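Local coordinates for protein hypoxanthine-guanine phosphoribosyltransferase (Thermus thermophilus, PDB 3ACD) that probably catalyses transfer of a phosphoribosyl group from 5-phospho-alpha-D-ribose 1-diphosphate to hypoxanthine or guanine in purine salvage, and is seen here with its product IMP, at residues Gly8-Ile14 and Phe172-Arg177; Phe49-Asp54 and Gly158-Asp162; Asp33-Lys37 and Arg96-Val100. All coordinates share one frame; numbering follows the deposited sequence.

Contact 1: residues Gly8-Ile14 and Phe172-Arg177; sequences GNGPVQI and FITSIR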
# COMPACT_ATOMS: atom_id res chain seq x y z
N GLY A 8 -1.98 15.03 -16.76
CA GLY A 8 -2.31 14.73 -18.14
C GLY A 8 -3.27 15.82 -18.58
O GLY A 8 -3.59 16.70 -17.79
N ASN A 9 -3.74 15.77 -19.83
CA ASN A 9 -4.65 16.81 -20.31
C ASN A 9 -6.11 16.37 -20.33
O ASN A 9 -6.92 16.94 -21.06
CB ASN A 9 -4.24 17.28 -21.71
CG ASN A 9 -4.36 16.19 -22.75
OD1 ASN A 9 -4.10 16.42 -23.93
ND2 ASN A 9 -4.75 15.00 -22.32
N GLY A 10 -6.43 15.35 -19.54
CA GLY A 10 -7.80 14.86 -19.48
C GLY A 10 -8.72 15.78 -18.70
O GLY A 10 -8.26 16.75 -18.09
N PRO A 11 -10.03 15.50 -18.67
CA PRO A 11 -11.03 16.30 -17.96
C PRO A 11 -11.04 16.18 -16.44
O PRO A 11 -11.53 17.07 -15.75
CB PRO A 11 -12.34 15.84 -18.58
CG PRO A 11 -12.08 14.39 -18.81
CD PRO A 11 -10.68 14.40 -19.42
N VAL A 12 -10.52 15.07 -15.91
CA VAL A 12 -10.50 14.85 -14.47
C VAL A 12 -9.13 15.16 -13.85
O VAL A 12 -8.11 14.62 -14.28
CB VAL A 12 -10.89 13.40 -14.13
CG1 VAL A 12 -10.82 13.17 -12.62
CG2 VAL A 12 -12.29 13.11 -14.65
N GLN A 13 -9.14 16.04 -12.85
CA GLN A 13 -7.92 16.44 -12.16
C GLN A 13 -8.25 16.63 -10.68
O GLN A 13 -9.11 17.44 -10.34
CB GLN A 13 -7.40 17.76 -12.73
CG GLN A 13 -7.21 17.80 -14.26
CD GLN A 13 -6.08 16.92 -14.75
OE1 GLN A 13 -5.12 16.65 -14.03
NE2 GLN A 13 -6.18 16.48 -16.01
N ILE A 14 -7.57 15.89 -9.81
CA ILE A 14 -7.81 16.01 -8.37
C ILE A 14 -6.47 16.10 -7.66
O ILE A 14 -5.66 15.17 -7.72
CB ILE A 14 -8.60 14.80 -7.83
CG1 ILE A 14 -9.79 14.50 -8.74
CG2 ILE A 14 -9.11 15.09 -6.43
CD1 ILE A 14 -10.62 13.29 -8.31
N PHE A 172 -1.20 12.81 -7.18
CA PHE A 172 -2.53 13.33 -7.49
C PHE A 172 -3.24 12.46 -8.52
O PHE A 172 -2.64 11.56 -9.11
CB PHE A 172 -2.42 14.76 -8.01
CG PHE A 172 -1.42 14.92 -9.12
CD1 PHE A 172 -1.70 14.46 -10.41
CD2 PHE A 172 -0.18 15.51 -8.88
CE1 PHE A 172 -0.76 14.56 -11.43
CE2 PHE A 172 0.77 15.62 -9.90
CZ PHE A 172 0.48 15.14 -11.17
N ILE A 173 -4.52 12.73 -8.72
CA ILE A 173 -5.31 12.00 -9.70
C ILE A 173 -5.40 12.88 -10.94
O ILE A 173 -5.72 14.06 -10.84
CB ILE A 173 -6.75 11.70 -9.18
CG1 ILE A 173 -6.73 10.49 -8.24
CG2 ILE A 173 -7.69 11.45 -10.36
CD1 ILE A 173 -6.37 9.18 -8.92
N THR A 174 -5.09 12.30 -12.09
CA THR A 174 -5.17 13.04 -13.35
C THR A 174 -5.80 12.13 -14.40
O THR A 174 -6.26 11.04 -14.08
CB THR A 174 -3.77 13.53 -13.80
OG1 THR A 174 -3.90 14.32 -14.99
CG2 THR A 174 -2.85 12.37 -14.06
N SER A 175 -5.84 12.58 -15.65
CA SER A 175 -6.45 11.79 -16.70
C SER A 175 -5.97 12.19 -18.08
O SER A 175 -5.27 13.19 -18.24
CB SER A 175 -7.98 11.96 -16.65
OG SER A 175 -8.33 13.33 -16.80
N ILE A 176 -6.35 11.39 -19.08
CA ILE A 176 -5.99 11.66 -20.46
C ILE A 176 -7.28 11.95 -21.22
O ILE A 176 -8.37 11.78 -20.69
CB ILE A 176 -5.32 10.43 -21.13
CG1 ILE A 176 -6.26 9.23 -21.06
CG2 ILE A 176 -3.99 10.13 -20.45
CD1 ILE A 176 -5.73 7.98 -21.74
N ARG A 177 -7.14 12.41 -22.46
CA ARG A 177 -8.31 12.70 -23.27
C ARG A 177 -8.75 11.42 -23.97
O ARG A 177 -7.92 10.58 -24.33
CB ARG A 177 -7.98 13.78 -24.31
CG ARG A 177 -7.62 15.12 -23.70
CD ARG A 177 -7.33 16.15 -24.77
NE ARG A 177 -7.00 17.45 -24.18
CZ ARG A 177 -6.70 18.53 -24.90
NH1 ARG A 177 -6.68 18.47 -26.22
NH2 ARG A 177 -6.41 19.67 -24.28
O HOH W 1 -4.54 12.67 -23.66
O HOH W 2 -4.12 16.58 -11.47

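Contact 2: residues Phe49-Asp54 and Gly158-Asp162; sequences FIFMAD and GYGLD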
# COMPACT_ATOMS: atom_id res chain seq x y z
N PHE A 49 -3.74 0.41 -3.25
CA PHE A 49 -2.79 0.42 -2.14
C PHE A 49 -2.42 1.77 -1.52
O PHE A 49 -2.15 1.83 -0.32
CB PHE A 49 -1.53 -0.39 -2.52
CG PHE A 49 -0.42 0.42 -3.14
CD1 PHE A 49 0.65 0.86 -2.36
CD2 PHE A 49 -0.42 0.69 -4.50
CE1 PHE A 49 1.71 1.55 -2.94
CE2 PHE A 49 0.65 1.39 -5.09
CZ PHE A 49 1.71 1.82 -4.30
N ILE A 50 -2.43 2.85 -2.30
CA ILE A 50 -2.10 4.16 -1.74
C ILE A 50 -3.32 4.71 -1.00
O ILE A 50 -3.20 5.26 0.10
CB ILE A 50 -1.62 5.13 -2.86
CG1 ILE A 50 -0.30 4.60 -3.43
CG2 ILE A 50 -1.42 6.54 -2.29
CD1 ILE A 50 0.43 5.53 -4.39
N PHE A 51 -4.50 4.55 -1.59
CA PHE A 51 -5.75 4.98 -0.96
C PHE A 51 -5.84 4.24 0.38
O PHE A 51 -6.16 4.82 1.42
CB PHE A 51 -6.93 4.60 -1.87
CG PHE A 51 -8.29 4.82 -1.25
CD1 PHE A 51 -8.58 5.99 -0.55
CD2 PHE A 51 -9.30 3.88 -1.43
CE1 PHE A 51 -9.87 6.22 -0.05
CE2 PHE A 51 -10.58 4.10 -0.93
CZ PHE A 51 -10.87 5.27 -0.24
N MET A 52 -5.54 2.94 0.36
CA MET A 52 -5.56 2.12 1.56
C MET A 52 -4.58 2.66 2.61
O MET A 52 -4.94 2.84 3.78
CB MET A 52 -5.18 0.68 1.21
CG MET A 52 -5.11 -0.27 2.40
SD MET A 52 -6.72 -0.90 2.93
CE MET A 52 -6.19 -2.34 3.91
N ALA A 53 -3.34 2.91 2.20
CA ALA A 53 -2.32 3.42 3.12
C ALA A 53 -2.75 4.72 3.80
O ALA A 53 -2.55 4.88 5.01
CB ALA A 53 -1.00 3.64 2.37
N ASP A 54 -3.33 5.64 3.05
CA ASP A 54 -3.76 6.91 3.63
C ASP A 54 -5.03 6.76 4.46
O ASP A 54 -5.16 7.35 5.53
CB ASP A 54 -3.99 7.95 2.53
CG ASP A 54 -2.71 8.36 1.84
OD1 ASP A 54 -1.62 7.92 2.28
OD2 ASP A 54 -2.78 9.12 0.85
N GLY A 158 -2.78 7.74 -11.51
CA GLY A 158 -2.06 8.42 -10.45
C GLY A 158 -2.61 7.95 -9.11
O GLY A 158 -3.63 7.27 -9.06
N TYR A 159 -1.92 8.29 -8.02
CA TYR A 159 -2.35 7.91 -6.68
C TYR A 159 -2.68 6.41 -6.61
O TYR A 159 -3.72 6.01 -6.09
CB TYR A 159 -3.58 8.74 -6.28
CG TYR A 159 -3.92 8.72 -4.80
CD1 TYR A 159 -3.20 9.49 -3.88
CD2 TYR A 159 -4.96 7.94 -4.32
CE1 TYR A 159 -3.51 9.47 -2.51
CE2 TYR A 159 -5.28 7.90 -2.96
CZ TYR A 159 -4.55 8.66 -2.07
OH TYR A 159 -4.87 8.61 -0.72
N GLY A 160 -1.79 5.58 -7.15
CA GLY A 160 -2.00 4.14 -7.13
C GLY A 160 -2.54 3.55 -8.41
O GLY A 160 -2.25 2.40 -8.75
N LEU A 161 -3.33 4.33 -9.14
CA LEU A 161 -3.92 3.86 -10.39
C LEU A 161 -2.91 4.01 -11.52
O LEU A 161 -2.22 5.02 -11.62
CB LEU A 161 -5.20 4.65 -10.71
CG LEU A 161 -6.41 4.38 -9.80
CD1 LEU A 161 -6.10 4.82 -8.38
CD2 LEU A 161 -7.63 5.12 -10.33
N ASP A 162 -2.83 2.99 -12.37
CA ASP A 162 -1.86 2.99 -13.46
C ASP A 162 -2.36 3.34 -14.84
O ASP A 162 -3.57 3.38 -15.12
CB ASP A 162 -1.22 1.61 -13.55
CG ASP A 162 -2.17 0.57 -14.13
OD1 ASP A 162 -3.24 0.35 -13.53
OD2 ASP A 162 -1.85 -0.02 -15.19
O HOH W 3 -4.48 3.85 -4.38

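Contact 3: residues Asp33-Lys37 and Arg96-Val100; sequences DYQGK and RDVIV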
# COMPACT_ATOMS: atom_id res chain seq x y z
N ASP A 33 -18.75 5.42 12.34
CA ASP A 33 -19.69 4.34 12.02
C ASP A 33 -19.32 3.02 12.67
O ASP A 33 -20.19 2.23 13.02
CB ASP A 33 -19.78 4.13 10.50
CG ASP A 33 -20.44 5.29 9.78
OD1 ASP A 33 -20.95 6.21 10.46
OD2 ASP A 33 -20.45 5.28 8.53
N TYR A 34 -18.02 2.78 12.83
CA TYR A 34 -17.55 1.53 13.41
C TYR A 34 -17.08 1.62 14.86
O TYR A 34 -16.30 0.78 15.31
CB TYR A 34 -16.42 0.95 12.55
CG TYR A 34 -16.90 0.39 11.23
CD1 TYR A 34 -17.03 -0.98 11.04
CD2 TYR A 34 -17.27 1.24 10.19
CE1 TYR A 34 -17.50 -1.50 9.85
CE2 TYR A 34 -17.75 0.73 8.99
CZ TYR A 34 -17.86 -0.64 8.83
OH TYR A 34 -18.34 -1.15 7.64
N GLN A 35 -17.57 2.62 15.58
CA GLN A 35 -17.19 2.76 16.98
C GLN A 35 -17.55 1.47 17.71
O GLN A 35 -18.63 0.91 17.50
CB GLN A 35 -17.91 3.95 17.61
CG GLN A 35 -19.43 3.89 17.52
CD GLN A 35 -20.10 5.14 18.05
OE1 GLN A 35 -19.94 5.50 19.21
NE2 GLN A 35 -20.85 5.82 17.19
N GLY A 36 -16.64 0.99 18.55
CA GLY A 36 -16.88 -0.22 19.31
C GLY A 36 -16.69 -1.50 18.51
O GLY A 36 -16.90 -2.59 19.03
N LYS A 37 -16.29 -1.36 17.25
CA LYS A 37 -16.09 -2.51 16.38
C LYS A 37 -14.62 -2.63 15.99
O LYS A 37 -13.83 -1.73 16.25
CB LYS A 37 -16.95 -2.36 15.12
CG LYS A 37 -18.38 -1.94 15.39
CD LYS A 37 -19.15 -2.99 16.16
CE LYS A 37 -19.60 -4.11 15.25
NZ LYS A 37 -20.59 -3.61 14.25
N ARG A 96 -16.69 -11.34 10.57
CA ARG A 96 -16.00 -10.05 10.67
C ARG A 96 -16.80 -8.96 9.98
O ARG A 96 -17.59 -9.23 9.07
CB ARG A 96 -14.60 -10.10 10.02
CG ARG A 96 -13.56 -11.01 10.68
CD ARG A 96 -13.25 -10.62 12.12
NE ARG A 96 -12.72 -9.26 12.25
CZ ARG A 96 -11.48 -8.89 11.96
NH1 ARG A 96 -10.60 -9.77 11.49
NH2 ARG A 96 -11.11 -7.62 12.13
N ASP A 97 -16.59 -7.72 10.42
CA ASP A 97 -17.23 -6.57 9.79
C ASP A 97 -16.19 -6.12 8.77
O ASP A 97 -15.21 -5.45 9.11
CB ASP A 97 -17.51 -5.49 10.83
CG ASP A 97 -18.60 -5.90 11.80
OD1 ASP A 97 -19.72 -6.20 11.33
OD2 ASP A 97 -18.33 -5.95 13.01
N VAL A 98 -16.41 -6.53 7.53
CA VAL A 98 -15.49 -6.25 6.44
C VAL A 98 -15.72 -4.95 5.68
O VAL A 98 -16.85 -4.53 5.45
CB VAL A 98 -15.53 -7.41 5.41
CG1 VAL A 98 -14.54 -7.15 4.27
CG2 VAL A 98 -15.21 -8.74 6.10
N ILE A 99 -14.61 -4.31 5.30
CA ILE A 99 -14.67 -3.10 4.50
C ILE A 99 -13.75 -3.32 3.31
O ILE A 99 -12.54 -3.49 3.48
CB ILE A 99 -14.17 -1.84 5.26
CG1 ILE A 99 -15.05 -1.57 6.49
CG2 ILE A 99 -14.22 -0.63 4.32
CD1 ILE A 99 -14.56 -0.39 7.33
N VAL A 100 -14.32 -3.35 2.12
CA VAL A 100 -13.55 -3.53 0.90
C VAL A 100 -13.00 -2.16 0.51
O VAL A 100 -13.73 -1.17 0.54
CB VAL A 100 -14.43 -4.06 -0.26
CG1 VAL A 100 -13.60 -4.19 -1.54
CG2 VAL A 100 -15.04 -5.41 0.12
O HOH W 4 -18.60 -3.80 7.51
O HOH W 5 -22.06 -6.17 12.51

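Contact 1: residues Gly8-Ile14 and Phe172-Arg177
R177 lays its guanidinium group almost flat on the side-chain amide of N9: the two planes are 8° apart, and N9 OD1 stands 3.1 Å above the guanidinium plane, near its rim. The same group uses its edge as well, since R177 NE donates in plane to N9 O at 3.2 Å. Further along, the hydroxyl of T174 works in both directions, accepting from G8 N at 2.7 Å and donating to Q13 OE1 at 2.8 Å. The other end of that amide turns back on its own loop, Q13 NE2 donating to G10 O at 3.0 Å, which fixes the flip of the amide. I14 and I173 form a single antiparallel bridge, a hydrogen-bonded pair, just before strand 174-175, whose T174 bonds to Y157 of strand 156-157. This joins regions near the two chain ends, consistent with the hood over the purine site in type I phosphoribosyltransferases. S175 sets OG between its backbone N and carbonyl carbon (chi1 59°), from where it donates in the carbonyl plane to a lone pair of V12 O at 2.8 Å. V12 itself packs on V156, a residue of the IMP pocket.

Contact 2: residues Phe49-Asp54 and Gly158-Asp162
The Y159 ring reaches along helix 49-56, carried toward D54 by a CG anti to the backbone N (chi1 -165°), and meets three of its residues in different ways. I50 lies over one face: its CG2 is 3.7 Å from the centroid of the Y159 ring and 16° off the ring normal, a CH-pi contact. F51 approaches obliquely through its CA, 3.6 Å from Y159 CE2. D54 comes from the opposite direction and meets the ring at its edge, Y159 OH donating to D54 OD2 at 2.7 Å. The carboxylate is turned 62° against the ring, and the hydroxyl approaches OD2 on its anti side, out of the carboxylate plane. Both oxygens of D54 are in use, because OD1 pairs with R57 and OD2 also with R57 of the second subunit; two arginines so close would probably keep the acid ionised. Y159 occupies the second position of a type I' turn, G158 to L161, with left-handed backbone angles. G160 follows at backbone angles where a CB would jam against the preceding carbonyl O, and I50 CD1 comes within 3.5 Å of G160 N. The turn ties the loop carrying D162, which binds GMP in another structure of this protein, to a core helix that also builds the dimer. A water completes the join, accepting from F51 N and donating to Y159 O, each at 2.9 Å. At the dimer interface, F49 makes an edge-to-face contact with F67 of the second subunit, while I50 CG1 sits 3.5 Å above the F49 ring plane, over its centre.

Contact 3: residues Asp33-Lys37 and Arg96-Val100
A type II turn from Y34 to K37, closed by K37 N donating to Y34 O at 2.9 Å, stands off from strand 97-102, and with the nearest CA atoms, those of K37 and D97, 7.8 Å apart, the contact is made by side chains and water. The main one is Y34, which leaves the end of helix 16-33 and points at the strand. I99 comes from the opposite direction and places its terminal methyl over one face of the ring: CD1 lies 3.9 Å from the centroid of the Y34 ring and 23° off its normal, while I99 CG1 comes 3.5 Å from Y34 OH. At the ring edge, near its plane, lies D97 CB. The phenol oxygen has its polar partner in the ring plane too, a water 2.7 Å from Y34 OH; the same water donates to V98 O at 2.8 Å and so links the turn to the strand's backbone. Replacing Y34 with an alanine would probably open a gap over the I99 methyl and leave the water without its phenol partner. The K37 chain is bent, as at CG-CD (chi3 -79°), and the K37 and D97 side chains cross at about a right angle, bringing NZ beside OD2. The resulting salt bridge is long, K37 NZ to D97 OD2 measuring 3.5 Å, and D97 OD1 has the stronger partners, S125 OG by a hydrogen bond and a water that donates from 2.6 Å. Strand 97-102 runs in the parallel sheet between strands 40-45 and 125-130. I99 accordingly packs against L41 and A129 as well, Y34 also touches P39, L61 and R127, and V100, next along the strand, turns to L114 and L118 of helix 109-119.

Overall arrangement
Along the chain the segments come in the order 8-14, 33-37, 49-54, 96-100, 158-162, 172-177, so contact 1 spans the other two, while contacts 2 and 3 interleave. Contacts 1 and 2 have centres about 15 Å apart and touch, I173 CD1 lying 3.3 Å from G158 O. Contact 3 is about 21 Å from contact 2 and 33 Å from contact 1, centre to centre, across the chain's middle from the latter. Helix 16-33 connects all three: I19 packs on contacts 1 and 2, and the helix runs out into contact 3. The series leads from what is probably the hood near IMP, past the dimer-forming helix, to the start of strand 97-102, inside the parallel sheet.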